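Local coordinates for protein pyrroline carboxylate reductase (Plasmodium falciparum, PDB 2RCY) that binds NADP and probably reduces pyrroline-5-carboxylate to proline, at residues D60-A65 against S83-I88. Residues are numbered along the deposited sequence; the frame is centred on the assembly and turned at random.
Sequences DIIVCA and SSKLLI
Strands 61-64 and 86-89 are the two strands of a beta-alpha-beta unit in the NADP-binding Rossmann-type domain, and Ile61, Ile62 and Val63 pair in parallel with Leu86, Leu87 and Ile88. Four backbone hydrogen bonds join them: Leu86 N to Asp60 O, Ile62 N to Leu86 O, Ile88 N to Ile62 O (2.8 Å) and Cys64 N to Ile88 O. On one face, Ile61 and Leu86 run alongside each other, CG1 of Ile61 3.9 Å from CD2 of Leu86. Ile88 spans Ile61 and Val63: its CG2 meets CG2 of Ile61, while chi1 of 100°, off a staggered position, sets its CG1 3.5 Å from CG2 of Val63, consistent with some strain. Aliphatic residues suit this face because helix 135-146 buries it through Tyr140, Val141, Ile144 and Phe145. Helix 71-77 makes the crossover between the strands. On the opposite face, also buried, Ile62 CG2 touches Leu87 CD1 at 4.2 Å, and Ile62 CD1 rests against Lys85 CB. The long, extended Lys85 spends its apolar stem beside Ile62 and delivers NZ to the carbonyls of Ala56 and Cys59, at the C-terminal end of helix 52-58, which probably favours a positive charge. Beyond Cys64 the strand runs out at Ala65, which touches the bound NADP.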
ATOM      1  N   ASP A  60     -39.031  26.994 -30.245  1.00 50.16           N
ATOM      2  CA  ASP A  60     -39.262  25.795 -31.049  1.00 49.72           C
ATOM      3  C   ASP A  60     -38.419  24.627 -30.545  1.00 49.39           C
ATOM      4  O   ASP A  60     -38.861  23.477 -30.565  1.00 49.36           O
ATOM      5  CB  ASP A  60     -38.946  26.069 -32.523  1.00 49.75           C
ATOM      6  CG  ASP A  60     -39.701  27.263 -33.071  1.00 49.78           C
ATOM      7  OD1 ASP A  60     -40.933  27.158 -33.263  1.00 49.99           O
ATOM      8  OD2 ASP A  60     -39.061  28.306 -33.313  1.00 49.77           O
ATOM      9  N   ILE A  61     -37.201  24.937 -30.108  1.00 48.97           N
ATOM     10  CA  ILE A  61     -36.305  23.954 -29.506  1.00 48.51           C
ATOM     11  C   ILE A  61     -35.971  24.386 -28.078  1.00 48.25           C
ATOM     12  O   ILE A  61     -35.489  25.499 -27.850  1.00 48.12           O
ATOM     13  CB  ILE A  61     -35.019  23.742 -30.353  1.00 48.53           C
ATOM     14  CG1 ILE A  61     -35.365  23.045 -31.676  1.00 48.52           C
ATOM     15  CG2 ILE A  61     -33.979  22.931 -29.577  1.00 48.40           C
ATOM     16  CD1 ILE A  61     -34.225  22.981 -32.681  1.00 48.46           C
ATOM     17  N   ILE A  62     -36.244  23.497 -27.126  1.00 47.93           N
ATOM     18  CA  ILE A  62     -36.046  23.780 -25.706  1.00 47.68           C
ATOM     19  C   ILE A  62     -34.894  22.942 -25.151  1.00 47.50           C
ATOM     20  O   ILE A  62     -34.848  21.727 -25.348  1.00 47.47           O
ATOM     21  CB  ILE A  62     -37.345  23.541 -24.881  1.00 47.63           C
ATOM     22  CG1 ILE A  62     -38.502  24.404 -25.404  1.00 47.66           C
ATOM     23  CG2 ILE A  62     -37.123  23.849 -23.409  1.00 47.63           C
ATOM     24  CD1 ILE A  62     -39.387  23.720 -26.438  1.00 47.64           C
ATOM     25  N   VAL A  63     -33.967  23.608 -24.467  1.00 47.36           N
ATOM     26  CA  VAL A  63     -32.815  22.945 -23.861  1.00 47.25           C
ATOM     27  C   VAL A  63     -32.959  22.914 -22.341  1.00 47.21           C
ATOM     28  O   VAL A  63     -33.087  23.959 -21.698  1.00 47.13           O
ATOM     29  CB  VAL A  63     -31.474  23.625 -24.250  1.00 47.21           C
ATOM     30  CG1 VAL A  63     -30.287  22.861 -23.673  1.00 47.19           C
ATOM     31  CG2 VAL A  63     -31.340  23.729 -25.756  1.00 47.10           C
ATOM     32  N   CYS A  64     -32.947  21.707 -21.781  1.00 47.19           N
ATOM     33  CA  CYS A  64     -32.991  21.517 -20.335  1.00 47.19           C
ATOM     34  C   CYS A  64     -31.573  21.533 -19.773  1.00 47.21           C
ATOM     35  O   CYS A  64     -30.851  20.537 -19.851  1.00 47.16           O
ATOM     36  CB  CYS A  64     -33.702  20.207 -19.985  1.00 47.17           C
ATOM     37  SG  CYS A  64     -34.090  20.017 -18.231  1.00 47.13           S
ATOM     38  N   ALA A  65     -31.181  22.676 -19.216  1.00 47.29           N
ATOM     39  CA  ALA A  65     -29.813  22.885 -18.737  1.00 47.36           C
ATOM     40  C   ALA A  65     -29.728  23.036 -17.216  1.00 47.41           C
ATOM     41  O   ALA A  65     -28.806  23.670 -16.695  1.00 47.44           O
ATOM     42  CB  ALA A  65     -29.184  24.086 -19.442  1.00 47.27           C
ATOM     43  N   SER A  83     -45.880  20.443 -27.114  1.00 52.15           N
ATOM     44  CA  SER A  83     -46.624  19.887 -28.246  1.00 51.83           C
ATOM     45  C   SER A  83     -45.998  20.268 -29.589  1.00 51.55           C
ATOM     46  O   SER A  83     -45.871  21.454 -29.912  1.00 51.51           O
ATOM     47  CB  SER A  83     -48.087  20.336 -28.192  1.00 51.89           C
ATOM     48  OG  SER A  83     -48.632  20.157 -26.895  1.00 51.86           O
ATOM     49  N   SER A  84     -45.605  19.245 -30.353  1.00 51.14           N
ATOM     50  CA  SER A  84     -44.967  19.395 -31.674  1.00 50.72           C
ATOM     51  C   SER A  84     -43.558  20.007 -31.637  1.00 50.39           C
ATOM     52  O   SER A  84     -42.961  20.269 -32.685  1.00 50.39           O
ATOM     53  CB  SER A  84     -45.872  20.165 -32.648  1.00 50.79           C
ATOM     54  N   LYS A  85     -43.028  20.208 -30.431  1.00 49.89           N
ATOM     55  CA  LYS A  85     -41.742  20.882 -30.242  1.00 49.34           C
ATOM     56  C   LYS A  85     -40.621  19.911 -29.870  1.00 48.96           C
ATOM     57  O   LYS A  85     -40.878  18.809 -29.379  1.00 48.95           O
ATOM     58  CB  LYS A  85     -41.874  21.984 -29.189  1.00 49.35           C
ATOM     59  CG  LYS A  85     -42.918  23.031 -29.542  1.00 49.28           C
ATOM     60  CD  LYS A  85     -42.879  24.211 -28.602  1.00 49.06           C
ATOM     61  CE  LYS A  85     -43.841  25.289 -29.064  1.00 49.09           C
ATOM     62  NZ  LYS A  85     -43.565  26.590 -28.405  1.00 49.09           N
ATOM     63  N   LEU A  86     -39.380  20.328 -30.115  1.00 48.40           N
ATOM     64  CA  LEU A  86     -38.213  19.497 -29.825  1.00 47.86           C
ATOM     65  C   LEU A  86     -37.593  19.837 -28.473  1.00 47.43           C
ATOM     66  O   LEU A  86     -37.199  20.979 -28.226  1.00 47.33           O
ATOM     67  CB  LEU A  86     -37.169  19.614 -30.943  1.00 47.89           C
ATOM     68  CG  LEU A  86     -35.934  18.707 -30.875  1.00 47.81           C
ATOM     69  CD1 LEU A  86     -36.292  17.255 -31.163  1.00 47.90           C
ATOM     70  CD2 LEU A  86     -34.868  19.191 -31.841  1.00 47.88           C
ATOM     71  N   LEU A  87     -37.517  18.833 -27.606  1.00 46.96           N
ATOM     72  CA  LEU A  87     -36.868  18.969 -26.310  1.00 46.44           C
ATOM     73  C   LEU A  87     -35.499  18.301 -26.336  1.00 46.08           C
ATOM     74  O   LEU A  87     -35.389  17.099 -26.593  1.00 45.97           O
ATOM     75  CB  LEU A  87     -37.735  18.355 -25.205  1.00 46.47           C
ATOM     76  CG  LEU A  87     -37.171  18.318 -23.780  1.00 46.36           C
ATOM     77  CD1 LEU A  87     -37.185  19.700 -23.137  1.00 46.26           C
ATOM     78  CD2 LEU A  87     -37.941  17.320 -22.931  1.00 46.43           C
ATOM     79  N   ILE A  88     -34.457  19.090 -26.083  1.00 45.65           N
ATOM     80  CA  ILE A  88     -33.105  18.546 -25.956  1.00 45.25           C
ATOM     81  C   ILE A  88     -32.643  18.645 -24.500  1.00 44.83           C
ATOM     82  O   ILE A  88     -32.726  19.708 -23.881  1.00 44.77           O
ATOM     83  CB  ILE A  88     -32.082  19.168 -26.985  1.00 45.30           C
ATOM     84  CG1 ILE A  88     -31.204  20.259 -26.369  1.00 45.42           C
ATOM     85  CG2 ILE A  88     -32.784  19.676 -28.246  1.00 45.27           C
ATOM     86  CD1 ILE A  88     -29.818  19.786 -26.005  1.00 45.57           C
TER